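Local coordinates for protein modulator of the activity of Ets CG15085-PA (Drosophila melanogaster, PDB 1SV0) that binds the SAM domain of the transcriptional repressor Yan through its own SAM domain and probably relieves repression by breaking up Yan polymers, at residues K41-L54 and R60-R73. Residues are numbered along the deposited sequence; the frame is centred on the assembly and turned at random.
Sequences KFPMNGKALCLMSL and RVPVGGKMLYRDFR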
loop_
_atom_site.group_PDB
_atom_site.type_symbol
_atom_site.label_atom_id
_atom_site.label_comp_id
_atom_site.label_asym_id
_atom_site.label_seq_id
_atom_site.Cartn_x
_atom_site.Cartn_y
_atom_site.Cartn_z
ATOM N N LYS C 41 4.371 7.319 7.775
ATOM C CA LYS C 41 4.569 5.866 7.793
ATOM C C LYS C 41 3.594 5.205 6.812
ATOM O O LYS C 41 3.745 4.029 6.466
ATOM C CB LYS C 41 4.297 5.281 9.190
ATOM C CG LYS C 41 5.144 5.852 10.323
ATOM C CD LYS C 41 6.602 5.473 10.182
ATOM C CE LYS C 41 7.418 6.013 11.354
ATOM N NZ LYS C 41 8.877 5.716 11.210
ATOM N N PHE C 42 2.598 5.972 6.375
ATOM C CA PHE C 42 1.580 5.464 5.461
ATOM C C PHE C 42 1.403 6.333 4.218
ATOM O O PHE C 42 0.359 6.960 4.035
ATOM C CB PHE C 42 0.219 5.358 6.169
ATOM C CG PHE C 42 0.222 4.475 7.384
ATOM C CD1 PHE C 42 0.691 4.947 8.604
ATOM C CD2 PHE C 42 -0.275 3.175 7.317
ATOM C CE1 PHE C 42 0.657 4.141 9.741
ATOM C CE2 PHE C 42 -0.313 2.361 8.446
ATOM C CZ PHE C 42 0.157 2.849 9.664
ATOM N N PRO C 43 2.425 6.395 3.353
ATOM C CA PRO C 43 2.332 7.201 2.135
ATOM C C PRO C 43 1.610 6.390 1.045
ATOM O O PRO C 43 2.214 6.041 0.029
ATOM C CB PRO C 43 3.799 7.453 1.791
ATOM C CG PRO C 43 4.435 6.149 2.167
ATOM C CD PRO C 43 3.780 5.830 3.511
ATOM N N MET C 44 0.327 6.097 1.257
ATOM C CA MET C 44 -0.450 5.293 0.312
ATOM C C MET C 44 -1.950 5.564 0.459
ATOM O O MET C 44 -2.367 6.225 1.411
ATOM C CB MET C 44 -0.177 3.814 0.582
ATOM C CG MET C 44 -0.516 3.418 2.020
ATOM S SD MET C 44 -0.047 1.734 2.496
ATOM C CE MET C 44 1.680 1.991 2.906
ATOM N N ASN C 45 -2.754 5.032 -0.463
ATOM C CA ASN C 45 -4.206 5.233 -0.422
ATOM C C ASN C 45 -4.958 4.044 0.183
ATOM O O ASN C 45 -4.347 3.097 0.679
ATOM C CB ASN C 45 -4.757 5.538 -1.829
ATOM C CG ASN C 45 -4.627 4.359 -2.797
ATOM O OD1 ASN C 45 -4.298 3.244 -2.406
ATOM N ND2 ASN C 45 -4.904 4.614 -4.072
ATOM N N GLY C 46 -6.288 4.103 0.152
ATOM C CA GLY C 46 -7.088 3.028 0.714
ATOM C C GLY C 46 -6.878 1.666 0.056
ATOM O O GLY C 46 -6.880 0.638 0.739
ATOM N N LYS C 47 -6.699 1.648 -1.262
ATOM C CA LYS C 47 -6.481 0.388 -1.979
ATOM C C LYS C 47 -5.289 -0.346 -1.385
ATOM O O LYS C 47 -5.325 -1.566 -1.203
ATOM C CB LYS C 47 -6.216 0.641 -3.464
ATOM C CG LYS C 47 -7.450 0.970 -4.295
ATOM C CD LYS C 47 -7.159 0.694 -5.769
ATOM C CE LYS C 47 -8.432 0.636 -6.604
ATOM N NZ LYS C 47 -8.136 0.262 -8.022
ATOM N N ALA C 48 -4.234 0.408 -1.087
ATOM C CA ALA C 48 -3.023 -0.154 -0.502
ATOM C C ALA C 48 -3.295 -0.676 0.902
ATOM O O ALA C 48 -2.804 -1.745 1.279
ATOM C CB ALA C 48 -1.904 0.908 -0.461
ATOM N N LEU C 49 -4.081 0.075 1.673
ATOM C CA LEU C 49 -4.403 -0.320 3.045
ATOM C C LEU C 49 -5.140 -1.660 3.089
ATOM O O LEU C 49 -4.932 -2.460 4.002
ATOM C CB LEU C 49 -5.229 0.782 3.736
ATOM C CG LEU C 49 -4.589 1.487 4.943
ATOM C CD1 LEU C 49 -3.146 1.856 4.651
ATOM C CD2 LEU C 49 -5.402 2.731 5.298
ATOM N N CYS C 50 -5.987 -1.906 2.092
ATOM C CA CYS C 50 -6.734 -3.164 2.009
ATOM C C CYS C 50 -5.792 -4.359 1.956
ATOM O O CYS C 50 -6.121 -5.449 2.429
ATOM C CB CYS C 50 -7.610 -3.189 0.756
ATOM S SG CYS C 50 -9.037 -2.113 0.808
ATOM N N LEU C 51 -4.626 -4.148 1.361
ATOM C CA LEU C 51 -3.626 -5.196 1.220
ATOM C C LEU C 51 -2.771 -5.370 2.476
ATOM O O LEU C 51 -2.090 -6.378 2.619
ATOM C CB LEU C 51 -2.717 -4.887 0.017
ATOM C CG LEU C 51 -3.244 -5.125 -1.408
ATOM C CD1 LEU C 51 -4.695 -4.714 -1.528
ATOM C CD2 LEU C 51 -2.386 -4.356 -2.398
ATOM N N MET C 52 -2.816 -4.401 3.391
ATOM C CA MET C 52 -2.002 -4.480 4.604
ATOM C C MET C 52 -2.499 -5.432 5.685
ATOM O O MET C 52 -3.651 -5.368 6.119
ATOM C CB MET C 52 -1.812 -3.095 5.231
ATOM C CG MET C 52 -1.020 -2.106 4.388
ATOM S SD MET C 52 -0.028 -0.989 5.422
ATOM C CE MET C 52 -1.237 -0.426 6.576
ATOM N N SER C 53 -1.604 -6.311 6.122
ATOM C CA SER C 53 -1.916 -7.270 7.173
ATOM C C SER C 53 -1.685 -6.551 8.498
ATOM O O SER C 53 -1.027 -5.510 8.525
ATOM C CB SER C 53 -0.986 -8.478 7.069
ATOM O OG SER C 53 0.368 -8.070 7.181
ATOM N N LEU C 54 -2.237 -7.088 9.585
ATOM C CA LEU C 54 -2.068 -6.481 10.904
ATOM C C LEU C 54 -0.588 -6.256 11.164
ATOM O O LEU C 54 -0.181 -5.223 11.694
ATOM C CB LEU C 54 -2.635 -7.395 11.988
ATOM C CG LEU C 54 -2.299 -7.036 13.438
ATOM C CD1 LEU C 54 -2.862 -5.660 13.788
ATOM C CD2 LEU C 54 -2.880 -8.105 14.361
ATOM N N ARG C 60 4.705 -0.409 11.623
ATOM C CA ARG C 60 4.770 1.036 11.496
ATOM C C ARG C 60 4.390 1.711 12.813
ATOM O O ARG C 60 5.021 2.671 13.237
ATOM C CB ARG C 60 3.827 1.476 10.367
ATOM C CG ARG C 60 3.849 0.512 9.173
ATOM C CD ARG C 60 2.778 0.833 8.134
ATOM N NE ARG C 60 3.359 1.121 6.824
ATOM C CZ ARG C 60 3.883 0.201 6.019
ATOM N NH1 ARG C 60 3.893 -1.074 6.384
ATOM N NH2 ARG C 60 4.419 0.558 4.863
ATOM N N VAL C 61 3.356 1.193 13.461
ATOM C CA VAL C 61 2.877 1.758 14.719
ATOM C C VAL C 61 2.719 0.631 15.739
ATOM O O VAL C 61 1.632 0.071 15.887
ATOM C CB VAL C 61 1.505 2.445 14.520
ATOM C CG1 VAL C 61 1.204 3.363 15.697
ATOM C CG2 VAL C 61 1.494 3.216 13.207
ATOM N N PRO C 62 3.808 0.276 16.451
ATOM C CA PRO C 62 3.760 -0.797 17.452
ATOM C C PRO C 62 2.808 -0.476 18.600
ATOM O O PRO C 62 2.173 -1.369 19.161
ATOM C CB PRO C 62 5.218 -0.918 17.901
ATOM C CG PRO C 62 5.715 0.487 17.772
ATOM C CD PRO C 62 5.136 0.915 16.435
ATOM N N VAL C 63 2.709 0.806 18.938
ATOM C CA VAL C 63 1.819 1.249 20.000
ATOM C C VAL C 63 0.546 1.860 19.409
ATOM O O VAL C 63 0.495 3.063 19.136
ATOM C CB VAL C 63 2.503 2.306 20.897
ATOM C CG1 VAL C 63 1.582 2.681 22.061
ATOM C CG2 VAL C 63 3.831 1.764 21.419
ATOM N N GLY C 64 -0.475 1.028 19.205
ATOM C CA GLY C 64 -1.729 1.520 18.652
ATOM C C GLY C 64 -2.047 1.000 17.261
ATOM O O GLY C 64 -3.166 1.174 16.762
ATOM N N GLY C 65 -1.067 0.358 16.633
ATOM C CA GLY C 65 -1.262 -0.171 15.296
ATOM C C GLY C 65 -2.446 -1.109 15.120
ATOM O O GLY C 65 -3.060 -1.125 14.053
ATOM N N LYS C 66 -2.784 -1.886 16.147
ATOM C CA LYS C 66 -3.901 -2.819 16.025
ATOM C C LYS C 66 -5.244 -2.112 15.941
ATOM O O LYS C 66 -6.165 -2.610 15.291
ATOM C CB LYS C 66 -3.918 -3.820 17.190
ATOM C CG LYS C 66 -4.299 -3.230 18.549
ATOM C CD LYS C 66 -4.464 -4.337 19.588
ATOM C CE LYS C 66 -4.972 -3.794 20.915
ATOM N NZ LYS C 66 -5.225 -4.887 21.901
ATOM N N MET C 67 -5.366 -0.959 16.597
ATOM C CA MET C 67 -6.620 -0.213 16.551
ATOM C C MET C 67 -6.832 0.358 15.156
ATOM O O MET C 67 -7.968 0.502 14.712
ATOM C CB MET C 67 -6.627 0.918 17.585
ATOM C CG MET C 67 -6.595 0.426 19.024
ATOM S SD MET C 67 -7.744 -0.947 19.290
ATOM C CE MET C 67 -9.347 -0.153 19.058
ATOM N N LEU C 68 -5.735 0.697 14.478
ATOM C CA LEU C 68 -5.810 1.220 13.112
ATOM C C LEU C 68 -6.312 0.102 12.201
ATOM O O LEU C 68 -7.228 0.296 11.383
ATOM C CB LEU C 68 -4.425 1.681 12.619
ATOM C CG LEU C 68 -3.741 2.820 13.373
ATOM C CD1 LEU C 68 -2.416 3.182 12.691
ATOM C CD2 LEU C 68 -4.669 4.027 13.420
ATOM N N TYR C 69 -5.696 -1.071 12.342
ATOM C CA TYR C 69 -6.065 -2.238 11.541
ATOM C C TYR C 69 -7.534 -2.564 11.762
ATOM O O TYR C 69 -8.308 -2.722 10.824
ATOM C CB TYR C 69 -5.226 -3.449 11.956
ATOM C CG TYR C 69 -5.630 -4.741 11.272
ATOM C CD1 TYR C 69 -5.263 -4.997 9.954
ATOM C CD2 TYR C 69 -6.401 -5.696 11.939
ATOM C CE1 TYR C 69 -5.648 -6.179 9.310
ATOM C CE2 TYR C 69 -6.795 -6.879 11.306
ATOM C CZ TYR C 69 -6.413 -7.113 9.993
ATOM O OH TYR C 69 -6.787 -8.278 9.364
ATOM N N ARG C 70 -7.902 -2.660 13.030
ATOM C CA ARG C 70 -9.264 -2.984 13.421
ATOM C C ARG C 70 -10.281 -2.001 12.840
ATOM O O ARG C 70 -11.283 -2.414 12.254
ATOM C CB ARG C 70 -9.344 -2.995 14.944
ATOM C CG ARG C 70 -10.601 -3.601 15.527
ATOM C CD ARG C 70 -10.413 -3.798 17.028
ATOM N NE ARG C 70 -9.240 -4.625 17.310
ATOM C CZ ARG C 70 -8.778 -4.881 18.532
ATOM N NH1 ARG C 70 -9.385 -4.371 19.597
ATOM N NH2 ARG C 70 -7.711 -5.655 18.689
ATOM N N ASP C 71 -10.015 -0.707 13.000
ATOM C CA ASP C 71 -10.908 0.335 12.504
ATOM C C ASP C 71 -11.062 0.307 10.985
ATOM O O ASP C 71 -12.174 0.466 10.468
ATOM C CB ASP C 71 -10.400 1.710 12.958
ATOM C CG ASP C 71 -11.389 2.824 12.677
ATOM O OD1 ASP C 71 -11.325 3.434 11.584
ATOM O OD2 ASP C 71 -12.239 3.089 13.555
ATOM N N PHE C 72 -9.958 0.101 10.266
ATOM C CA PHE C 72 -10.021 0.052 8.806
ATOM C C PHE C 72 -10.868 -1.134 8.333
ATOM O O PHE C 72 -11.682 -1.000 7.414
ATOM C CB PHE C 72 -8.621 -0.053 8.191
ATOM C CG PHE C 72 -8.605 0.139 6.701
ATOM C CD1 PHE C 72 -8.632 1.416 6.151
ATOM C CD2 PHE C 72 -8.590 -0.958 5.843
ATOM C CE1 PHE C 72 -8.643 1.602 4.770
ATOM C CE2 PHE C 72 -8.600 -0.783 4.454
ATOM C CZ PHE C 72 -8.626 0.494 3.918
ATOM N N ARG C 73 -10.673 -2.288 8.962
ATOM C CA ARG C 73 -11.425 -3.496 8.624
ATOM C C ARG C 73 -12.930 -3.303 8.810
ATOM O O ARG C 73 -13.730 -3.764 7.993
ATOM C CB ARG C 73 -10.945 -4.670 9.489
ATOM C CG ARG C 73 -10.074 -5.663 8.752
ATOM C CD ARG C 73 -8.950 -4.973 8.023
ATOM N NE ARG C 73 -8.232 -5.884 7.138
ATOM C CZ ARG C 73 -8.779 -6.527 6.111
ATOM N NH1 ARG C 73 -10.063 -6.367 5.821
ATOM N NH2 ARG C 73 -8.035 -7.333 5.366
HETATM O O HOH W 1 -4.429 -9.420 8.863
#
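Arg60 reaches across the Phe42 ring to the backbone of Lys41. Its CB rests against Lys41 CB and the Phe42 ring, and its CD sits over one face of that ring, 3.9 Å from the centroid. A bend at chi3 (121°) then turns the guanidinium so that NE donates to Lys41 O (3.0 Å, 160° at the hydrogen), an acceptor close to the guanidinium plane. Met52 SD lies over one guanidinium face, toward its rim, NH1 bonds Met56 O and pairs with Asp63 of the Yan chain, and NH2, near Met44 CE, bonds Gly60 O of that chain. Cutting Arg60 back to alanine would take CD off the Phe42 face and is likely to leave Lys41 O and the Yan aspartate without their mate. In this five-helix SAM domain, helix 46-51 crosses the 65-73 part of the long C-terminal helix at -110°. There Leu49 CB lies over one face of Phe72, 3.4 Å from CZ, while Cys50 SG meets the ring edge. Val61 CG2 meets the ring edge of Phe42, 3.7 Å from CE1. Leu54 CB stands above the centre of the Tyr69 ring, whose other face carries Arg73 CD, and a water links Tyr69 OH (2.7 Å) with Leu54 N.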